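Local atomic coordinates of salicylate 5-hydroxylase, large oxygenase component (Ralstonia sp., PDB entry 7C8Z), a protein that serves as the oxygenase component of a multicomponent enzyme that hydroxylates salicylate at carbon 5 to gentisate, using a Rieske [2Fe-2S] cluster and a mononuclear iron. Residues Gly114-Phe117 against Cys118-Arg121; Ile77-Pro80 against Gly81-Lys84; Trp395-Glu398 against Gly399-Lys403. One frame throughout, in Å; residues are numbered along the deposited sequence.

Contact 1 of 3, residues Gly114-Phe117 against Cys118-Arg121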
loop_
_atom_site.group_PDB
_atom_site.type_symbol
_atom_site.label_atom_id
_atom_site.label_comp_id
_atom_site.label_asym_id
_atom_site.label_seq_id
_atom_site.Cartn_x
_atom_site.Cartn_y
_atom_site.Cartn_z
ATOM N N GLY A 114 16.352 -21.575 -7.407
ATOM C CA GLY A 114 15.937 -20.960 -6.164
ATOM C C GLY A 114 14.483 -20.568 -6.072
ATOM O O GLY A 114 14.123 -19.797 -5.180
ATOM N N MET A 115 13.627 -21.083 -6.950
ATOM C CA MET A 115 12.219 -20.706 -6.910
ATOM C C MET A 115 11.543 -21.244 -5.652
ATOM O O MET A 115 11.703 -22.415 -5.293
ATOM C CB MET A 115 11.490 -21.207 -8.154
ATOM C CG MET A 115 9.980 -21.150 -8.022
ATOM S SD MET A 115 9.150 -20.983 -9.602
ATOM C CE MET A 115 7.969 -22.322 -9.513
ATOM N N ARG A 116 10.776 -20.386 -4.990
ATOM C CA ARG A 116 9.964 -20.789 -3.844
ATOM C C ARG A 116 8.742 -21.543 -4.365
ATOM O O ARG A 116 7.722 -20.940 -4.698
ATOM C CB ARG A 116 9.580 -19.563 -3.028
ATOM C CG ARG A 116 9.093 -19.880 -1.643
ATOM C CD ARG A 116 8.310 -18.729 -1.088
ATOM N NE ARG A 116 9.147 -17.799 -0.345
ATOM C CZ ARG A 116 8.661 -16.869 0.468
ATOM N NH1 ARG A 116 7.347 -16.763 0.623
ATOM N NH2 ARG A 116 9.481 -16.054 1.125
ATOM N N PHE A 117 8.833 -22.874 -4.408
ATOM C CA PHE A 117 7.911 -23.686 -5.197
ATOM C C PHE A 117 6.610 -24.036 -4.484
ATOM O O PHE A 117 5.594 -24.256 -5.152
ATOM C CB PHE A 117 8.598 -24.980 -5.649
ATOM C CG PHE A 117 9.150 -25.802 -4.521
ATOM C CD1 PHE A 117 8.366 -26.758 -3.897
ATOM C CD2 PHE A 117 10.451 -25.616 -4.086
ATOM C CE1 PHE A 117 8.866 -27.510 -2.853
ATOM C CE2 PHE A 117 10.958 -26.367 -3.048
ATOM C CZ PHE A 117 10.164 -27.317 -2.430
ATOM N N CYS A 118 6.594 -24.103 -3.163
ATOM C CA CYS A 118 5.384 -24.506 -2.458
ATOM C C CYS A 118 4.541 -23.269 -2.171
ATOM O O CYS A 118 4.979 -22.355 -1.464
ATOM C CB CYS A 118 5.724 -25.241 -1.165
ATOM S SG CYS A 118 4.297 -25.772 -0.190
ATOM N N ARG A 119 3.334 -23.241 -2.723
ATOM C CA ARG A 119 2.494 -22.055 -2.676
ATOM C C ARG A 119 1.299 -22.195 -1.755
ATOM O O ARG A 119 0.828 -21.188 -1.221
ATOM C CB ARG A 119 1.999 -21.704 -4.081
ATOM C CG ARG A 119 3.106 -21.242 -4.986
ATOM C CD ARG A 119 3.376 -19.787 -4.730
ATOM N NE ARG A 119 4.768 -19.514 -4.418
ATOM C CZ ARG A 119 5.188 -18.359 -3.917
ATOM N NH1 ARG A 119 4.317 -17.388 -3.679
ATOM N NH2 ARG A 119 6.473 -18.173 -3.664
ATOM N N GLU A 120 0.785 -23.408 -1.578
ATOM C CA GLU A 120 -0.308 -23.624 -0.647
ATOM C C GLU A 120 0.213 -23.564 0.782
ATOM O O GLU A 120 1.405 -23.739 1.044
ATOM C CB GLU A 120 -0.988 -24.971 -0.918
ATOM C CG GLU A 120 -1.655 -25.071 -2.282
ATOM C CD GLU A 120 -2.994 -24.354 -2.320
ATOM O OE1 GLU A 120 -3.506 -24.006 -1.232
ATOM O OE2 GLU A 120 -3.534 -24.130 -3.427
ATOM N N ARG A 121 -0.696 -23.287 1.718
ATOM C CA ARG A 121 -0.325 -23.346 3.129
ATOM C C ARG A 121 -0.226 -24.784 3.619
ATOM O O ARG A 121 0.655 -25.113 4.422
ATOM C CB ARG A 121 -1.338 -22.594 3.984
ATOM C CG ARG A 121 -1.312 -21.090 3.870
ATOM C CD ARG A 121 -2.598 -20.543 4.460
ATOM N NE ARG A 121 -2.429 -19.228 5.062
ATOM C CZ ARG A 121 -3.427 -18.370 5.241
ATOM N NH1 ARG A 121 -4.659 -18.695 4.863
ATOM N NH2 ARG A 121 -3.194 -17.187 5.791
#
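The loop that leaves the first Cys-X-His pair of the Rieske cluster site, C110 and H112, folds locally so that the R119 side chain comes back to the carbonyl of R116. R119 NE donates to R116 O at 3.3 Å, with an N-H...O angle of 150°. The carbonyl oxygen lies at the edge of the guanidinium and in its plane. R119 NH2 also stands 3.2 Å from R116 O, but its position is less certain, and this second bond is doubtful. Bends at chi2 and chi3 bring the R119 chain back toward R116. There it crosses the R116 chain at about a right angle, while the two guanidinium planes are only 22° apart. Both arginines face E398 of the second subunit, which forms a salt bridge with R119 and a long, weak ion pair with R116; W395 of that subunit adds a cation-pi contact to R119. In this Rieske fold the packing on the side facing the cluster is largely apolar: F117 CD1 packs 4.1 Å from C118 CB. With CG of F117 lying between its backbone N and carbonyl carbon (chi1 56°), the ring is directed to the cluster ligands C110 and C130, its side chain about 4 Å from each. C118 N donates to N108 OD1, and the C118 side chain packs on F83 and I94 of the neighbouring strands.

Contact 2 of 3, residues Ile77-Pro80 against Gly81-Lys84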
loop_
_atom_site.group_PDB
_atom_site.type_symbol
_atom_site.label_atom_id
_atom_site.label_comp_id
_atom_site.label_asym_id
_atom_site.label_seq_id
_atom_site.Cartn_x
_atom_site.Cartn_y
_atom_site.Cartn_z
ATOM N N ILE A 77 -0.514 -32.371 10.748
ATOM C CA ILE A 77 -0.092 -33.245 9.658
ATOM C C ILE A 77 -0.220 -34.704 10.088
ATOM O O ILE A 77 0.795 -35.398 10.245
ATOM C CB ILE A 77 1.340 -32.908 9.208
ATOM C CG1 ILE A 77 2.252 -32.670 10.414
ATOM C CG2 ILE A 77 1.340 -31.671 8.326
ATOM C CD1 ILE A 77 3.716 -32.921 10.118
ATOM N N PRO A 78 -1.442 -35.214 10.275
ATOM C CA PRO A 78 -1.580 -36.558 10.863
ATOM C C PRO A 78 -1.185 -37.684 9.925
ATOM O O PRO A 78 -0.614 -38.682 10.381
ATOM C CB PRO A 78 -3.070 -36.623 11.221
ATOM C CG PRO A 78 -3.725 -35.699 10.255
ATOM C CD PRO A 78 -2.749 -34.578 10.032
ATOM N N ASN A 79 -1.484 -37.569 8.641
ATOM C CA ASN A 79 -1.301 -38.668 7.708
ATOM C C ASN A 79 -0.062 -38.458 6.850
ATOM O O ASN A 79 0.416 -37.331 6.692
ATOM C CB ASN A 79 -2.536 -38.797 6.815
ATOM C CG ASN A 79 -3.821 -38.884 7.613
ATOM O OD1 ASN A 79 -3.871 -39.532 8.659
ATOM N ND2 ASN A 79 -4.863 -38.210 7.135
ATOM N N PRO A 80 0.486 -39.527 6.271
ATOM C CA PRO A 80 1.636 -39.364 5.374
ATOM C C PRO A 80 1.276 -38.521 4.158
ATOM O O PRO A 80 0.192 -38.649 3.583
ATOM C CB PRO A 80 1.988 -40.802 4.980
ATOM C CG PRO A 80 1.408 -41.646 6.053
ATOM C CD PRO A 80 0.167 -40.945 6.506
ATOM N N GLY A 81 2.209 -37.657 3.764
ATOM C CA GLY A 81 1.979 -36.694 2.718
ATOM C C GLY A 81 1.402 -35.378 3.193
ATOM O O GLY A 81 1.506 -34.378 2.477
ATOM N N ASP A 82 0.806 -35.345 4.380
ATOM C CA ASP A 82 0.269 -34.102 4.914
ATOM C C ASP A 82 1.401 -33.118 5.178
ATOM O O ASP A 82 2.377 -33.441 5.860
ATOM C CB ASP A 82 -0.517 -34.367 6.196
ATOM C CG ASP A 82 -1.821 -35.098 5.940
ATOM O OD1 ASP A 82 -2.116 -35.400 4.765
ATOM O OD2 ASP A 82 -2.551 -35.372 6.916
ATOM N N PHE A 83 1.274 -31.921 4.618
ATOM C CA PHE A 83 2.270 -30.873 4.764
ATOM C C PHE A 83 1.620 -29.569 5.209
ATOM O O PHE A 83 0.453 -29.293 4.899
ATOM C CB PHE A 83 3.049 -30.651 3.451
ATOM C CG PHE A 83 2.269 -29.912 2.389
ATOM C CD1 PHE A 83 2.241 -28.522 2.362
ATOM C CD2 PHE A 83 1.592 -30.607 1.403
ATOM C CE1 PHE A 83 1.534 -27.847 1.391
ATOM C CE2 PHE A 83 0.892 -29.937 0.423
ATOM C CZ PHE A 83 0.858 -28.554 0.420
ATOM N N LYS A 84 2.407 -28.776 5.935
ATOM C CA LYS A 84 2.063 -27.413 6.318
ATOM C C LYS A 84 3.255 -26.521 5.992
ATOM O O LYS A 84 4.380 -26.809 6.415
ATOM C CB LYS A 84 1.709 -27.324 7.805
ATOM C CG LYS A 84 1.287 -25.937 8.256
ATOM C CD LYS A 84 1.480 -25.752 9.758
ATOM C CE LYS A 84 1.629 -24.279 10.115
ATOM N NZ LYS A 84 1.367 -24.002 11.553
#
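N79 N donates to D82 OD2 at 3.0 Å, a fairly straight bond with an N-H...O angle of 157°. The donor approaches from above the carboxylate plane, 61° out of it. D82 N donates back to N79 O at 3.1 Å, the bond that closes the turn, so the two residues are clasped by a side-chain and a main-chain link. The first torsion of D82 sets its CG beside its own backbone N, which brings the carboxylate over the turn, where P78 CD also lies 3.2 Å from D82 OD2. The N79 side chain runs alongside that of D82 in the same direction, its amide plane steeply inclined to the carboxylate. The second oxygen, D82 OD1, accepts from N124 ND2, which also donates to P80 O; with a separate donor on each oxygen, the carboxylate is probably held in its rotation. On the apolar flank I77 packs its CB 3.8 Å from D82 CB, and its CG2 branch lies against the D82 carbonyl. P80 and G81 fill the two central positions, G81 with positive phi (89°): the Pro-Gly type II beta turn that here leads into strand 82-88 of the antiparallel Rieske sheet.

Contact 3 of 3, residues Trp395-Glu398 against Gly399-Lys403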
loop_
_atom_site.group_PDB
_atom_site.type_symbol
_atom_site.label_atom_id
_atom_site.label_comp_id
_atom_site.label_asym_id
_atom_site.label_seq_id
_atom_site.Cartn_x
_atom_site.Cartn_y
_atom_site.Cartn_z
ATOM N N TRP A 395 2.874 0.901 19.166
ATOM C CA TRP A 395 3.135 2.258 19.646
ATOM C C TRP A 395 4.547 2.383 20.211
ATOM O O TRP A 395 5.204 3.421 20.045
ATOM C CB TRP A 395 2.084 2.662 20.684
ATOM C CG TRP A 395 0.666 2.497 20.195
ATOM C CD1 TRP A 395 0.258 2.372 18.899
ATOM C CD2 TRP A 395 -0.522 2.427 20.995
ATOM N NE1 TRP A 395 -1.106 2.230 18.842
ATOM C CE2 TRP A 395 -1.609 2.256 20.116
ATOM C CE3 TRP A 395 -0.773 2.489 22.367
ATOM C CZ2 TRP A 395 -2.927 2.158 20.564
ATOM C CZ3 TRP A 395 -2.082 2.387 22.809
ATOM C CH2 TRP A 395 -3.140 2.225 21.912
ATOM N N SER A 396 5.041 1.328 20.862
ATOM C CA SER A 396 6.418 1.328 21.332
ATOM C C SER A 396 7.393 1.406 20.166
ATOM O O SER A 396 8.400 2.121 20.236
ATOM C CB SER A 396 6.674 0.076 22.163
ATOM O OG SER A 396 5.761 0.008 23.242
ATOM N N GLN A 397 7.112 0.675 19.081
ATOM C CA GLN A 397 7.977 0.768 17.908
ATOM C C GLN A 397 7.991 2.185 17.348
ATOM O O GLN A 397 9.049 2.692 16.943
ATOM C CB GLN A 397 7.530 -0.224 16.838
ATOM C CG GLN A 397 8.417 -0.217 15.601
ATOM C CD GLN A 397 9.846 -0.624 15.897
ATOM O OE1 GLN A 397 10.103 -1.467 16.759
ATOM N NE2 GLN A 397 10.788 -0.027 15.178
ATOM N N GLU A 398 6.825 2.835 17.310
ATOM C CA GLU A 398 6.771 4.223 16.855
ATOM C C GLU A 398 7.644 5.115 17.728
ATOM O O GLU A 398 8.446 5.914 17.222
ATOM C CB GLU A 398 5.329 4.732 16.864
ATOM C CG GLU A 398 4.357 3.884 16.072
ATOM C CD GLU A 398 2.954 4.453 16.080
ATOM O OE1 GLU A 398 2.209 4.203 15.112
ATOM O OE2 GLU A 398 2.598 5.154 17.051
ATOM N N GLY A 399 7.519 4.964 19.047
ATOM C CA GLY A 399 8.352 5.736 19.958
ATOM C C GLY A 399 9.834 5.525 19.716
ATOM O O GLY A 399 10.610 6.484 19.670
ATOM N N PHE A 400 10.247 4.264 19.556
ATOM C CA PHE A 400 11.657 3.969 19.308
ATOM C C PHE A 400 12.142 4.655 18.037
ATOM O O PHE A 400 13.180 5.328 18.040
ATOM C CB PHE A 400 11.886 2.459 19.215
ATOM C CG PHE A 400 11.457 1.702 20.436
ATOM C CD1 PHE A 400 11.543 2.280 21.691
ATOM C CD2 PHE A 400 10.958 0.414 20.328
ATOM C CE1 PHE A 400 11.141 1.588 22.813
ATOM C CE2 PHE A 400 10.553 -0.284 21.446
ATOM C CZ PHE A 400 10.645 0.304 22.691
ATOM N N GLU A 401 11.391 4.512 16.942
ATOM C CA GLU A 401 11.804 5.146 15.691
ATOM C C GLU A 401 11.855 6.662 15.811
ATOM O O GLU A 401 12.589 7.311 15.057
ATOM C CB GLU A 401 10.863 4.752 14.552
ATOM C CG GLU A 401 10.747 3.260 14.325
ATOM C CD GLU A 401 11.849 2.724 13.443
ATOM O OE1 GLU A 401 12.762 3.502 13.097
ATOM O OE2 GLU A 401 11.799 1.527 13.086
ATOM N N GLN A 402 11.108 7.234 16.755
ATOM C CA GLN A 402 11.067 8.686 16.887
ATOM C C GLN A 402 12.419 9.256 17.323
ATOM O O GLN A 402 12.830 10.320 16.844
ATOM C CB GLN A 402 9.965 9.063 17.873
ATOM C CG GLN A 402 9.900 10.517 18.239
ATOM C CD GLN A 402 8.496 10.945 18.593
ATOM O OE1 GLN A 402 7.520 10.393 18.084
ATOM N NE2 GLN A 402 8.385 11.930 19.472
ATOM N N LYS A 403 13.133 8.558 18.210
ATOM C CA LYS A 403 14.409 9.045 18.750
ATOM C C LYS A 403 15.323 7.860 19.033
ATOM O O LYS A 403 15.553 7.485 20.190
ATOM C CB LYS A 403 14.191 9.877 20.016
ATOM C CG LYS A 403 13.152 9.289 20.961
ATOM C CD LYS A 403 12.590 10.319 21.920
ATOM C CE LYS A 403 13.638 10.787 22.913
ATOM N NZ LYS A 403 13.044 11.564 24.041
#
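F400 lays one face of its ring over the S396 carbonyl one helical turn back, with S396 O 3.0 Å above the ring plane and offset toward the rim. The same oxygen accepts from F400 N at 2.9 Å, so backbone bond and ring contact coincide on one atom. S396 CB completes the packing 4.0 Å from F400 CE2. This is the dense side of helix 387-402: the ring is stacked with Y49, meets F46 at an angle, and shares L233 of helix 232-238 with S396. The i to i+4 bonds of G399, F400 and E401 are nearly straight, E401 N to Q397 O reaching 171°. At the C-terminal end the bonding weakens: Q402 N divides itself between weak bonds to E398 O and G399 O, and K403 is the first residue to leave helical geometry. Q402 is nonetheless buried, its side chain bonded to E107 of the third subunit. The less enclosed flank is that of E398 and E401, both partly exposed. Between the two sides sits Q397, whose CG is anti to the backbone N before the chain bends at chi2 (62°). That bend carries Q397 NE2 to 2.8 Å from E401 OE2, a weak bond with the amide and carboxylate planes 66° apart. Q397 NE2 also makes a weak bond to Y49 O, Q397 OE1 takes the backbone N-H of N230, and E401 OE2 accepts from H349 NE2. This pattern probably fixes the orientation of the Q397 amide, and the paired donors would probably favour an ionised E401 carboxylate.

Along the chain contact 2 comes first, then contact 1, then contact 3. Contacts 1 and 2 share the Rieske domain, their centres about 17 Å apart: residues 81-84 enter strand 82-88, residues 118-121 lead into its antiparallel neighbour 122-124, and C118 SG meets F83 CE1 at 3.8 Å. Contact 3 belongs to the catalytic domain, on helix 387-402, which also bears the iron ligand D389; its centre is about 35 Å from that of contact 1 and 42 Å from that of contact 2. Within one chain contact 3 touches neither of the others, yet between subunits contact 1 docks on contact 3. This joins one Rieske domain to the next catalytic domain, consistent with the inter-subunit electron transfer known in this oxygenase family.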